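Local coordinates for putative HAD-hydrolase YfnB (Bacillus subtilis, PDB 3ED5), which is a putative hydrolase of the HAD-like superfamily, perhaps acting as a 5'-nucleotidase, whose true substrate and biological role remain uncertain, at residues M64-V69 against F149-T154; F12-T17 against Y133-D138; K49-G54 against F74-K79; Q22-L27 against R96-G101. All coordinates share one frame; numbering follows the deposited sequence.

Interaction 1: residues M64-V69 against F149-T154; sequences MTRDEV and FVSEDT
Arg66 reaches Glu152 because CG stands anti to the backbone N (chi1 -160°) and the chain then bends at chi3, swinging the guanidinium across to the acid. The contact joins two parts of the HAD architecture: helix 66-80 of the helical cap, and the 3-10 turn that follows strand 147-150, outermost in the parallel sheet of the core. The pair forms a salt bridge whose stronger bond, from Arg66 NH2 to Glu152 OE1, is 2.7 Å long and nearly straight (162°). The oxygen lies at the edge of the guanidinium, close to its plane, yet the nitrogen comes to it from above the carboxylate plane, and the two planes are 57° apart. NH1 adds a weak bond to the same oxygen at 3.3 Å, and it also donates to Asn126 O; OE1 in turn accepts from Ser129 N. Arginine suits this place because it is long and has several N-H groups to share. A leucine here would probably leave Glu152 without its mate across the interface, and Asn126 O without this donor. Just before the helix, Thr65 is the N-cap, its OG1 taking a bond from Glu68 N at 3.2 Å. Small Ser151 works through water 1, which bridges the segments: it takes a weak bond from Arg66 NH1 at 2.7 Å, lies 2.6 Å from Ser151 OG and accepts from Glu152 N at 3.1 Å.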
loop_
_atom_site.group_PDB
_atom_site.type_symbol
_atom_site.label_atom_id
_atom_site.label_comp_id
_atom_site.label_asym_id
_atom_site.label_seq_id
_atom_site.Cartn_x
_atom_site.Cartn_y
_atom_site.Cartn_z
HETATM N N MSE A 64 2.405 10.160 -14.607
HETATM C CA MSE A 64 1.360 10.989 -14.024
HETATM C C MSE A 64 1.768 11.272 -12.596
HETATM O O MSE A 64 2.482 10.455 -11.975
HETATM C CB MSE A 64 -0.006 10.263 -14.109
HETATM C CG MSE A 64 -1.139 10.982 -13.476
HETATM SE SE MSE A 64 -2.882 10.051 -13.854
HETATM C CE MSE A 64 -2.832 10.002 -15.745
ATOM N N THR A 65 1.404 12.450 -12.095
ATOM C CA THR A 65 1.613 12.752 -10.674
ATOM C C THR A 65 0.510 12.118 -9.838
ATOM O O THR A 65 -0.605 11.887 -10.336
ATOM C CB THR A 65 1.638 14.263 -10.377
ATOM O OG1 THR A 65 0.356 14.827 -10.668
ATOM C CG2 THR A 65 2.723 14.974 -11.178
ATOM N N ARG A 66 0.789 11.860 -8.560
ATOM C CA ARG A 66 -0.275 11.317 -7.698
ATOM C C ARG A 66 -1.457 12.286 -7.571
ATOM O O ARG A 66 -2.623 11.847 -7.484
ATOM C CB ARG A 66 0.260 10.958 -6.311
ATOM C CG ARG A 66 -0.662 9.950 -5.587
ATOM C CD ARG A 66 -0.171 9.699 -4.159
ATOM N NE ARG A 66 -0.131 10.958 -3.422
ATOM C CZ ARG A 66 0.634 11.171 -2.357
ATOM N NH1 ARG A 66 1.432 10.195 -1.922
ATOM N NH2 ARG A 66 0.618 12.355 -1.749
ATOM N N ASP A 67 -1.164 13.588 -7.515
ATOM C CA ASP A 67 -2.255 14.577 -7.406
ATOM C C ASP A 67 -3.210 14.406 -8.590
ATOM O O ASP A 67 -4.453 14.480 -8.416
ATOM C CB ASP A 67 -1.717 16.017 -7.399
ATOM C CG ASP A 67 -1.193 16.467 -6.029
ATOM O OD1 ASP A 67 -1.190 15.689 -5.057
ATOM O OD2 ASP A 67 -0.802 17.650 -5.937
ATOM N N GLU A 68 -2.659 14.209 -9.788
ATOM C CA GLU A 68 -3.498 14.060 -10.991
ATOM C C GLU A 68 -4.324 12.784 -10.892
ATOM O O GLU A 68 -5.502 12.780 -11.234
ATOM C CB GLU A 68 -2.687 14.047 -12.294
ATOM C CG GLU A 68 -3.575 13.683 -13.515
ATOM C CD GLU A 68 -2.914 13.904 -14.852
ATOM O OE1 GLU A 68 -1.717 14.249 -14.869
ATOM O OE2 GLU A 68 -3.602 13.742 -15.897
ATOM N N VAL A 69 -3.705 11.704 -10.405
ATOM C CA VAL A 69 -4.412 10.416 -10.198
ATOM C C VAL A 69 -5.643 10.650 -9.320
ATOM O O VAL A 69 -6.788 10.321 -9.720
ATOM C CB VAL A 69 -3.491 9.341 -9.510
ATOM C CG1 VAL A 69 -4.323 8.097 -9.048
ATOM C CG2 VAL A 69 -2.363 8.919 -10.456
ATOM N N PHE A 149 8.428 5.955 5.377
ATOM C CA PHE A 149 8.958 6.590 4.188
ATOM C C PHE A 149 7.853 6.737 3.150
ATOM O O PHE A 149 7.396 5.746 2.581
ATOM C CB PHE A 149 10.106 5.794 3.613
ATOM C CG PHE A 149 11.233 5.599 4.590
ATOM C CD1 PHE A 149 12.061 6.683 4.958
ATOM C CD2 PHE A 149 11.460 4.359 5.149
ATOM C CE1 PHE A 149 13.131 6.521 5.875
ATOM C CE2 PHE A 149 12.544 4.177 6.068
ATOM C CZ PHE A 149 13.364 5.272 6.424
ATOM N N VAL A 150 7.478 7.990 2.912
ATOM C CA VAL A 150 6.382 8.302 1.986
ATOM C C VAL A 150 6.946 8.805 0.651
ATOM O O VAL A 150 7.873 9.630 0.637
ATOM C CB VAL A 150 5.402 9.317 2.656
ATOM C CG1 VAL A 150 4.819 8.703 3.948
ATOM C CG2 VAL A 150 6.050 10.650 2.976
ATOM N N SER A 151 6.406 8.300 -0.456
ATOM C CA SER A 151 6.881 8.669 -1.805
ATOM C C SER A 151 6.974 10.189 -2.000
ATOM O O SER A 151 7.891 10.692 -2.629
ATOM C CB SER A 151 5.974 8.051 -2.905
ATOM O OG SER A 151 4.620 8.425 -2.703
ATOM N N GLU A 152 6.017 10.924 -1.432
ATOM C CA GLU A 152 5.884 12.361 -1.716
ATOM C C GLU A 152 7.053 13.193 -1.205
ATOM O O GLU A 152 7.267 14.324 -1.644
ATOM C CB GLU A 152 4.541 12.887 -1.169
ATOM C CG GLU A 152 4.397 12.799 0.360
ATOM C CD GLU A 152 2.977 13.075 0.805
ATOM O OE1 GLU A 152 2.080 12.270 0.522
ATOM O OE2 GLU A 152 2.752 14.117 1.433
ATOM N N ASP A 153 7.842 12.616 -0.305
ATOM C CA ASP A 153 9.058 13.278 0.186
ATOM C C ASP A 153 10.269 13.068 -0.705
ATOM O O ASP A 153 11.323 13.708 -0.496
ATOM C CB ASP A 153 9.430 12.683 1.543
ATOM C CG ASP A 153 8.563 13.181 2.661
ATOM O OD1 ASP A 153 7.625 13.997 2.434
ATOM O OD2 ASP A 153 8.825 12.727 3.799
ATOM N N THR A 154 10.156 12.161 -1.668
ATOM C CA THR A 154 11.329 11.632 -2.375
ATOM C C THR A 154 11.506 12.175 -3.778
ATOM O O THR A 154 12.593 12.083 -4.330
ATOM C CB THR A 154 11.295 10.058 -2.471
ATOM O OG1 THR A 154 10.369 9.645 -3.500
ATOM C CG2 THR A 154 10.919 9.407 -1.127
HETATM O O HOH W 1 3.552 9.241 -0.468
#

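Interaction 2: residues F12-T17 against Y133-D138. With FMT (formic acid), chain G.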
loop_
_atom_site.group_PDB
_atom_site.type_symbol
_atom_site.label_atom_id
_atom_site.label_comp_id
_atom_site.label_asym_id
_atom_site.label_seq_id
_atom_site.Cartn_x
_atom_site.Cartn_y
_atom_site.Cartn_z
ATOM N N PHE A 12 7.644 -2.729 5.264
ATOM C CA PHE A 12 6.264 -3.144 5.014
ATOM C C PHE A 12 5.544 -2.080 4.207
ATOM O O PHE A 12 5.542 -0.905 4.549
ATOM C CB PHE A 12 5.500 -3.299 6.346
ATOM C CG PHE A 12 5.706 -4.611 7.028
ATOM C CD1 PHE A 12 4.889 -5.708 6.764
ATOM C CD2 PHE A 12 6.727 -4.747 7.981
ATOM C CE1 PHE A 12 5.119 -6.954 7.412
ATOM C CE2 PHE A 12 6.939 -5.971 8.652
ATOM C CZ PHE A 12 6.147 -7.063 8.368
ATOM N N ASP A 13 4.887 -2.533 3.150
ATOM C CA ASP A 13 3.831 -1.766 2.508
ATOM C C ASP A 13 2.644 -1.658 3.491
ATOM O O ASP A 13 2.524 -2.451 4.427
ATOM C CB ASP A 13 3.431 -2.491 1.214
ATOM C CG ASP A 13 2.226 -1.862 0.536
ATOM O OD1 ASP A 13 2.326 -0.718 0.023
ATOM O OD2 ASP A 13 1.197 -2.542 0.516
ATOM N N VAL A 14 1.746 -0.683 3.273
ATOM C CA VAL A 14 0.599 -0.478 4.178
ATOM C C VAL A 14 -0.652 -1.160 3.611
ATOM O O VAL A 14 -1.222 -2.098 4.203
ATOM C CB VAL A 14 0.307 1.046 4.399
ATOM C CG1 VAL A 14 -0.926 1.255 5.310
ATOM C CG2 VAL A 14 1.521 1.731 5.109
ATOM N N ASP A 15 -1.088 -0.649 2.473
ATOM C CA ASP A 15 -2.450 -0.979 2.005
ATOM C C ASP A 15 -2.560 -2.387 1.439
ATOM O O ASP A 15 -1.847 -2.759 0.504
ATOM C CB ASP A 15 -2.938 0.077 1.002
ATOM C CG ASP A 15 -3.160 1.406 1.674
ATOM O OD1 ASP A 15 -3.569 1.388 2.850
ATOM O OD2 ASP A 15 -2.937 2.450 1.035
ATOM N N ASP A 16 -3.477 -3.130 2.033
ATOM C CA ASP A 16 -3.730 -4.542 1.730
ATOM C C ASP A 16 -2.507 -5.395 2.016
ATOM O O ASP A 16 -2.401 -6.505 1.512
ATOM C CB ASP A 16 -4.241 -4.728 0.298
ATOM C CG ASP A 16 -5.590 -4.074 0.110
ATOM O OD1 ASP A 16 -6.417 -4.159 1.051
ATOM O OD2 ASP A 16 -5.790 -3.507 -0.973
ATOM N N THR A 17 -1.622 -4.886 2.884
ATOM C CA THR A 17 -0.490 -5.670 3.399
ATOM C C THR A 17 -0.695 -5.815 4.903
ATOM O O THR A 17 -0.830 -6.936 5.386
ATOM C CB THR A 17 0.857 -4.999 3.050
ATOM O OG1 THR A 17 0.976 -4.915 1.620
ATOM C CG2 THR A 17 2.055 -5.841 3.588
ATOM N N TYR A 133 -0.344 8.041 7.904
ATOM C CA TYR A 133 -0.035 8.346 9.298
ATOM C C TYR A 133 -1.304 8.178 10.160
ATOM O O TYR A 133 -1.285 7.530 11.225
ATOM C CB TYR A 133 0.513 9.771 9.458
ATOM C CG TYR A 133 2.033 9.848 9.324
ATOM C CD1 TYR A 133 2.667 9.708 8.092
ATOM C CD2 TYR A 133 2.830 10.052 10.450
ATOM C CE1 TYR A 133 4.082 9.798 7.972
ATOM C CE2 TYR A 133 4.237 10.138 10.351
ATOM C CZ TYR A 133 4.848 10.020 9.108
ATOM O OH TYR A 133 6.235 10.103 9.022
ATOM N N LYS A 134 -2.400 8.753 9.677
ATOM C CA LYS A 134 -3.637 8.710 10.456
ATOM C C LYS A 134 -4.165 7.286 10.654
ATOM O O LYS A 134 -4.479 6.902 11.800
ATOM C CB LYS A 134 -4.723 9.617 9.837
ATOM C CG LYS A 134 -6.034 9.582 10.636
ATOM C CD LYS A 134 -7.065 10.565 10.056
ATOM C CE LYS A 134 -8.248 10.765 10.973
ATOM N NZ LYS A 134 -8.980 9.484 11.223
ATOM N N ARG A 135 -4.233 6.504 9.578
ATOM C CA ARG A 135 -4.733 5.120 9.651
ATOM C C ARG A 135 -3.794 4.214 10.469
ATOM O O ARG A 135 -4.267 3.360 11.241
ATOM C CB ARG A 135 -4.988 4.567 8.247
ATOM C CG ARG A 135 -6.207 5.294 7.594
ATOM C CD ARG A 135 -6.247 5.013 6.112
ATOM N NE ARG A 135 -6.414 3.565 5.838
ATOM C CZ ARG A 135 -5.639 2.830 5.038
ATOM N NH1 ARG A 135 -4.590 3.359 4.398
ATOM N NH2 ARG A 135 -5.936 1.543 4.865
ATOM N N LEU A 136 -2.481 4.432 10.358
ATOM C CA LEU A 136 -1.569 3.687 11.219
ATOM C C LEU A 136 -1.744 4.064 12.693
ATOM O O LEU A 136 -1.609 3.190 13.586
ATOM C CB LEU A 136 -0.094 3.899 10.800
ATOM C CG LEU A 136 0.265 3.235 9.471
ATOM C CD1 LEU A 136 1.615 3.788 8.980
ATOM C CD2 LEU A 136 0.262 1.690 9.535
ATOM N N ARG A 137 -1.974 5.340 12.976
ATOM C CA ARG A 137 -2.196 5.752 14.372
ATOM C C ARG A 137 -3.495 5.150 14.919
ATOM O O ARG A 137 -3.521 4.605 16.021
ATOM C CB ARG A 137 -2.217 7.270 14.527
ATOM C CG ARG A 137 -0.842 7.904 14.458
ATOM C CD ARG A 137 -0.874 9.345 14.983
ATOM N NE ARG A 137 0.480 9.898 15.058
ATOM C CZ ARG A 137 1.005 10.740 14.164
ATOM N NH1 ARG A 137 2.244 11.165 14.327
ATOM N NH2 ARG A 137 0.300 11.163 13.114
ATOM N N ASP A 138 -4.573 5.292 14.148
ATOM C CA ASP A 138 -5.884 4.871 14.613
ATOM C C ASP A 138 -6.013 3.358 14.841
ATOM O O ASP A 138 -6.790 2.937 15.705
ATOM C CB ASP A 138 -6.971 5.322 13.602
ATOM C CG ASP A 138 -7.141 6.859 13.535
ATOM O OD1 ASP A 138 -6.651 7.598 14.413
ATOM O OD2 ASP A 138 -7.847 7.351 12.605
HETATM C C FMT G . -3.104 11.952 13.274
HETATM O O1 FMT G . -2.622 12.469 14.300
HETATM O O2 FMT G . -2.453 11.296 12.452
#
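Asp15 and Arg135 form a salt bridge, the arginine buried, in which one carboxylate oxygen meets two nitrogens. Arg135 NH1 donates to Asp15 OD1 over 2.7 Å at 158°, arriving on the syn lone pair, with the oxygen lying in the guanidinium plane at its edge. NH2 adds a weak bond to the same oxygen at 3.1 Å, so OD1 alone takes both bonds. The side chains cross at about a right angle, and the carboxylate and guanidinium planes are 36° apart. A bend of the Arg135 chain at chi3 (62°) brings the guanidinium edge to the acid. Beside it, Val14 CG2 meets Leu136 CD1 at 4.4 Å, a valine methyl against a leucine methyl between loop and helix.

The next shell fixes these groups. Gln132 NE2 donates to Asp15 OD2, while Arg135 NE gives its hydrogen to Gly101 O; an aspartate suits the place because its two oxygens serve two partners. An alanine in place of Asp15 would probably leave the Arg135 guanidinium without its carboxylate and Gln132 NE2 without this acceptor, so that the end of Arg135 is held less firmly.

Residues Asp13 to Thr17 match the DxDxT signature of the HAD superfamily, and Asp13 is, by similarity, the nucleophile. The loop leaves strand 9-12 of the parallel sheet and leads to helix 21-35, where Phe21 packs on both Asp15 and Arg135. Helix 129-138 packs on the sheet through Leu136, which rests on Ile123 of strand 120-125 and Ile148 of strand 147-150.

Interaction 3: residues K49-G54 against F74-K79; sequences KTINQG and FSALLK. With FMT (formic acid), chain E.
Between Ile51 and Leu77 no flat group intervenes, and the planar ones lie to the side. Beside the contact, the amide of Asn52 gives a hydrogen bond from ND2 to O1 of a formic acid molecule, probably from the crystallisation liquor, at 2.8 Å, while OD1 accepts from Arg73 NH1. An asparagine is apt here, since one short group can both give and take. On the second helix, the ring of Phe74 meets that of Tyr48 with the planes nearly parallel, about 5° apart, and that of Tyr94 at about 55°.

The contact proper is aliphatic. Ile51 CD1 lies 4.1 Å from Leu77 CA and equally 4.1 Å from Leu77 CD1, so the end of the isoleucine touches backbone and branch together; CG1 stands anti to the carbonyl carbon (chi1 -74°), and with the chain extended beyond it CD1 comes up against Leu77. The other branch, CG2, meets Ala76 CB at 4.3 Å. The two helices, 42-60 and 66-80, follow each other in the helical cap of this HAD fold, and the nearest CA atoms of the two segments, those of Ile51 and Leu77, are 7.4 Å apart. Alanine suits position 76 because its small methyl can sit against the isoleucine branch. No hydrogen bond crosses between the segments. Leu77, buried, also packs on Gln47 and Tyr48 of helix 42-60 and on Phe33 of helix 21-35.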
loop_
_atom_site.group_PDB
_atom_site.type_symbol
_atom_site.label_atom_id
_atom_site.label_comp_id
_atom_site.label_asym_id
_atom_site.label_seq_id
_atom_site.Cartn_x
_atom_site.Cartn_y
_atom_site.Cartn_z
ATOM N N LYS A 49 -12.785 0.727 -10.142
ATOM C CA LYS A 49 -11.577 -0.039 -9.798
ATOM C C LYS A 49 -10.597 -0.131 -10.972
ATOM O O LYS A 49 -9.388 0.021 -10.757
ATOM C CB LYS A 49 -11.924 -1.412 -9.221
ATOM C CG LYS A 49 -12.632 -1.317 -7.847
ATOM C CD LYS A 49 -12.658 -2.674 -7.156
ATOM C CE LYS A 49 -13.295 -2.621 -5.768
ATOM N NZ LYS A 49 -14.739 -3.022 -5.794
ATOM N N THR A 50 -11.106 -0.302 -12.196
ATOM C CA THR A 50 -10.238 -0.419 -13.358
ATOM C C THR A 50 -9.556 0.926 -13.659
ATOM O O THR A 50 -8.335 0.974 -13.937
ATOM C CB THR A 50 -11.012 -0.930 -14.610
ATOM O OG1 THR A 50 -11.651 -2.189 -14.295
ATOM C CG2 THR A 50 -10.051 -1.126 -15.794
ATOM N N ILE A 51 -10.360 1.993 -13.628
ATOM C CA ILE A 51 -9.845 3.348 -13.851
ATOM C C ILE A 51 -8.790 3.688 -12.797
ATOM O O ILE A 51 -7.694 4.139 -13.148
ATOM C CB ILE A 51 -10.944 4.380 -13.786
ATOM C CG1 ILE A 51 -11.777 4.259 -15.073
ATOM C CG2 ILE A 51 -10.395 5.812 -13.706
ATOM C CD1 ILE A 51 -13.215 4.936 -15.008
ATOM N N ASN A 52 -9.133 3.464 -11.532
ATOM C CA ASN A 52 -8.249 3.817 -10.428
ATOM C C ASN A 52 -6.940 3.041 -10.568
ATOM O O ASN A 52 -5.837 3.633 -10.435
ATOM C CB ASN A 52 -8.920 3.546 -9.083
ATOM C CG ASN A 52 -8.078 4.014 -7.912
ATOM O OD1 ASN A 52 -7.654 5.166 -7.867
ATOM N ND2 ASN A 52 -7.833 3.115 -6.954
ATOM N N GLN A 53 -7.050 1.751 -10.888
ATOM C CA GLN A 53 -5.841 0.904 -11.071
ATOM C C GLN A 53 -4.945 1.443 -12.202
ATOM O O GLN A 53 -3.733 1.553 -12.022
ATOM C CB GLN A 53 -6.199 -0.588 -11.290
ATOM C CG GLN A 53 -5.046 -1.522 -11.749
ATOM C CD GLN A 53 -3.973 -1.758 -10.687
ATOM O OE1 GLN A 53 -4.188 -1.488 -9.497
ATOM N NE2 GLN A 53 -2.794 -2.270 -11.115
ATOM N N GLY A 54 -5.533 1.798 -13.342
ATOM C CA GLY A 54 -4.769 2.322 -14.471
ATOM C C GLY A 54 -4.071 3.636 -14.154
ATOM O O GLY A 54 -2.975 3.871 -14.628
ATOM N N PHE A 74 -12.376 10.361 -9.927
ATOM C CA PHE A 74 -13.862 10.444 -9.765
ATOM C C PHE A 74 -14.545 11.241 -10.851
ATOM O O PHE A 74 -15.698 10.962 -11.190
ATOM C CB PHE A 74 -14.264 10.970 -8.382
ATOM C CG PHE A 74 -13.845 10.056 -7.287
ATOM C CD1 PHE A 74 -14.453 8.815 -7.138
ATOM C CD2 PHE A 74 -12.785 10.400 -6.437
ATOM C CE1 PHE A 74 -13.994 7.921 -6.112
ATOM C CE2 PHE A 74 -12.348 9.532 -5.443
ATOM C CZ PHE A 74 -12.939 8.299 -5.291
ATOM N N SER A 75 -13.861 12.231 -11.410
ATOM C CA SER A 75 -14.430 12.921 -12.562
ATOM C C SER A 75 -14.380 12.036 -13.811
ATOM O O SER A 75 -15.352 12.033 -14.580
ATOM C CB SER A 75 -13.799 14.290 -12.809
ATOM O OG SER A 75 -12.405 14.218 -12.618
ATOM N N ALA A 76 -13.294 11.275 -13.995
ATOM C CA ALA A 76 -13.242 10.310 -15.133
ATOM C C ALA A 76 -14.392 9.308 -15.050
ATOM O O ALA A 76 -15.052 9.017 -16.059
ATOM C CB ALA A 76 -11.905 9.568 -15.159
ATOM N N LEU A 77 -14.651 8.796 -13.849
ATOM C CA LEU A 77 -15.755 7.840 -13.674
ATOM C C LEU A 77 -17.108 8.511 -13.892
ATOM O O LEU A 77 -17.904 8.085 -14.765
ATOM C CB LEU A 77 -15.696 7.242 -12.265
ATOM C CG LEU A 77 -16.814 6.257 -11.920
ATOM C CD1 LEU A 77 -16.647 4.958 -12.719
ATOM C CD2 LEU A 77 -16.812 6.019 -10.392
ATOM N N LEU A 78 -17.398 9.568 -13.128
ATOM C CA LEU A 78 -18.756 10.148 -13.209
ATOM C C LEU A 78 -19.062 10.811 -14.539
ATOM O O LEU A 78 -20.210 10.756 -15.005
ATOM C CB LEU A 78 -19.045 11.095 -12.031
ATOM C CG LEU A 78 -19.021 10.408 -10.658
ATOM C CD1 LEU A 78 -19.137 11.420 -9.540
ATOM C CD2 LEU A 78 -20.100 9.357 -10.543
ATOM N N LYS A 79 -18.066 11.411 -15.185
ATOM C CA LYS A 79 -18.294 12.053 -16.504
ATOM C C LYS A 79 -18.842 11.100 -17.596
ATOM O O LYS A 79 -19.754 11.469 -18.368
ATOM C CB LYS A 79 -17.005 12.734 -16.992
ATOM C CG LYS A 79 -17.171 13.624 -18.219
ATOM C CD LYS A 79 -15.822 13.911 -18.878
ATOM C CE LYS A 79 -14.859 14.630 -17.972
ATOM N NZ LYS A 79 -13.483 14.500 -18.564
HETATM C C FMT E . -8.862 -0.072 -6.937
HETATM O O1 FMT E . -9.525 0.903 -6.604
HETATM O O2 FMT E . -8.365 -0.219 -8.052
#

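Interaction 4: residues Q22-L27 against R96-G101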
loop_
_atom_site.group_PDB
_atom_site.type_symbol
_atom_site.label_atom_id
_atom_site.label_comp_id
_atom_site.label_asym_id
_atom_site.label_seq_id
_atom_site.Cartn_x
_atom_site.Cartn_y
_atom_site.Cartn_z
ATOM N N GLN A 22 -8.916 -2.531 1.083
ATOM C CA GLN A 22 -10.197 -2.869 0.388
ATOM C C GLN A 22 -11.429 -2.484 1.207
ATOM O O GLN A 22 -12.401 -1.935 0.660
ATOM C CB GLN A 22 -10.247 -4.361 0.038
ATOM C CG GLN A 22 -9.114 -4.767 -0.919
ATOM C CD GLN A 22 -9.128 -3.936 -2.176
ATOM O OE1 GLN A 22 -8.227 -3.120 -2.438
ATOM N NE2 GLN A 22 -10.167 -4.108 -2.953
ATOM N N ALA A 23 -11.411 -2.806 2.497
ATOM C CA ALA A 23 -12.481 -2.441 3.378
ATOM C C ALA A 23 -12.656 -0.925 3.516
ATOM O O ALA A 23 -13.793 -0.421 3.486
ATOM C CB ALA A 23 -12.338 -3.125 4.755
ATOM N N ALA A 24 -11.548 -0.215 3.729
ATOM C CA ALA A 24 -11.579 1.251 3.833
ATOM C C ALA A 24 -12.122 1.879 2.544
ATOM O O ALA A 24 -12.958 2.780 2.608
ATOM C CB ALA A 24 -10.172 1.822 4.152
ATOM N N GLU A 25 -11.642 1.389 1.399
ATOM C CA GLU A 25 -12.092 1.868 0.082
ATOM C C GLU A 25 -13.581 1.588 -0.099
ATOM O O GLU A 25 -14.363 2.475 -0.518
ATOM C CB GLU A 25 -11.291 1.182 -1.032
ATOM C CG GLU A 25 -11.791 1.464 -2.456
ATOM C CD GLU A 25 -10.975 0.727 -3.480
ATOM O OE1 GLU A 25 -11.126 -0.513 -3.588
ATOM O OE2 GLU A 25 -10.148 1.392 -4.129
ATOM N N ALA A 26 -13.996 0.378 0.258
ATOM C CA ALA A 26 -15.422 0.022 0.050
ATOM C C ALA A 26 -16.357 0.948 0.828
ATOM O O ALA A 26 -17.399 1.389 0.306
ATOM C CB ALA A 26 -15.690 -1.458 0.421
ATOM N N LEU A 27 -15.989 1.239 2.072
ATOM C CA LEU A 27 -16.789 2.117 2.923
ATOM C C LEU A 27 -16.777 3.542 2.372
ATOM O O LEU A 27 -17.831 4.185 2.253
ATOM C CB LEU A 27 -16.208 2.069 4.354
ATOM C CG LEU A 27 -16.755 2.973 5.466
ATOM C CD1 LEU A 27 -18.232 2.761 5.636
ATOM C CD2 LEU A 27 -15.951 2.727 6.750
ATOM N N ARG A 96 -11.654 12.120 3.111
ATOM C CA ARG A 96 -12.072 12.194 4.503
ATOM C C ARG A 96 -12.634 10.849 4.983
ATOM O O ARG A 96 -12.266 10.371 6.072
ATOM C CB ARG A 96 -13.046 13.340 4.734
ATOM C CG ARG A 96 -13.253 13.625 6.202
ATOM C CD ARG A 96 -14.359 12.772 6.785
ATOM N NE ARG A 96 -15.665 13.294 6.394
ATOM C CZ ARG A 96 -16.814 12.943 6.960
ATOM N NH1 ARG A 96 -16.832 12.039 7.946
ATOM N NH2 ARG A 96 -17.944 13.497 6.531
ATOM N N PHE A 97 -13.497 10.235 4.169
ATOM C CA PHE A 97 -14.058 8.922 4.517
ATOM C C PHE A 97 -13.016 7.811 4.507
ATOM O O PHE A 97 -13.031 6.946 5.380
ATOM C CB PHE A 97 -15.169 8.519 3.562
ATOM C CG PHE A 97 -16.364 9.441 3.584
ATOM C CD1 PHE A 97 -16.955 9.818 4.795
ATOM C CD2 PHE A 97 -16.904 9.903 2.384
ATOM C CE1 PHE A 97 -18.096 10.662 4.820
ATOM C CE2 PHE A 97 -18.047 10.747 2.394
ATOM C CZ PHE A 97 -18.634 11.128 3.612
ATOM N N LEU A 98 -12.111 7.837 3.534
ATOM C CA LEU A 98 -11.043 6.854 3.480
ATOM C C LEU A 98 -10.193 6.959 4.740
ATOM O O LEU A 98 -9.742 5.930 5.275
ATOM C CB LEU A 98 -10.149 7.114 2.256
ATOM C CG LEU A 98 -9.157 6.017 1.879
ATOM C CD1 LEU A 98 -9.940 4.763 1.356
ATOM C CD2 LEU A 98 -8.207 6.527 0.806
ATOM N N GLU A 99 -9.988 8.189 5.218
ATOM C CA GLU A 99 -9.115 8.413 6.383
ATOM C C GLU A 99 -9.751 7.967 7.682
ATOM O O GLU A 99 -9.105 7.973 8.710
ATOM C CB GLU A 99 -8.645 9.883 6.474
ATOM C CG GLU A 99 -7.604 10.180 5.416
ATOM C CD GLU A 99 -7.092 11.623 5.416
ATOM O OE1 GLU A 99 -7.753 12.511 6.020
ATOM O OE2 GLU A 99 -6.039 11.850 4.777
ATOM N N GLU A 100 -11.029 7.604 7.648
ATOM C CA GLU A 100 -11.689 7.022 8.803
ATOM C C GLU A 100 -11.723 5.490 8.799
ATOM O O GLU A 100 -12.273 4.886 9.710
ATOM C CB GLU A 100 -13.084 7.594 8.953
ATOM C CG GLU A 100 -13.051 9.070 9.384
ATOM C CD GLU A 100 -14.415 9.728 9.353
ATOM O OE1 GLU A 100 -15.029 9.854 8.277
ATOM O OE2 GLU A 100 -14.846 10.166 10.420
ATOM N N GLY A 101 -11.154 4.880 7.772
ATOM C CA GLY A 101 -11.110 3.421 7.648
ATOM C C GLY A 101 -9.708 2.943 8.015
ATOM O O GLY A 101 -8.762 3.205 7.275
HETATM O O HOH W 2 -13.180 4.056 5.159
#
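Ala24 and Gly101 bring their backbones together to 4.4 Å between CA atoms, and here the contact is tight. Ala24 CB lies 3.7 Å from Gly101 O. A beta carbon on Gly101 would fall only 2.7 Å from Ala24 CB, so glycine opposite alanine is what permits the approach. Leu98 fills the next place along: with chi1 near trans (-168°), it lays its CD1 over the backbone of the other helix, 3.8 Å from Ala24 C and close to Glu25 N as well. The chain turns from Leu98 to Gly101 in a type I beta turn after helix 87-98, on the way from the helical cap toward the HAD core.

Farther along the helix the fit loosens. The side chains of Leu27 and Phe97 approach the opposite segment no nearer than 5.0 Å and 5.3 Å, and water 2 bridges the backbones, donating to Ala24 O and to Phe97 O. On the outer side, Arg96 NH1 bonds to Glu100 OE1 at 2.9 Å in a salt bridge, and Phe97 CE1 lies over a face of the same guanidinium, offset toward its rim.

No direct hydrogen bond joins the two segments; the hold is van der Waals contact and one shared water, which implies that closeness depends on the small size of Ala24 and Gly101, while the Arg96-Glu100 pair lies within residues 96-101 and does not bridge the two.

How the interactions relate
In chain order the first segments run 12-17, 22-27, 49-54 and 64-69. Interaction 3 is nested within the loop closed by interaction 4, which is nested within that of interaction 2; interaction 1 crosses all three. Interactions 3 and 4, about 17 Å apart between centres, touch where Lys49 and Asn52 come near Glu25. Interaction 2 is about 12 Å from interaction 4 between centres, and Lys134 NZ reaches Glu99 O. Interaction 1 shares helix 66-80 with interaction 3 and, about 16 Å from interaction 2 between centres, touches it where Val150 meets Tyr133. Interaction 3 thus lies within the cap and interaction 2 within the core beside the probable nucleophile; interaction 1 spans their boundary and interaction 4 approaches it.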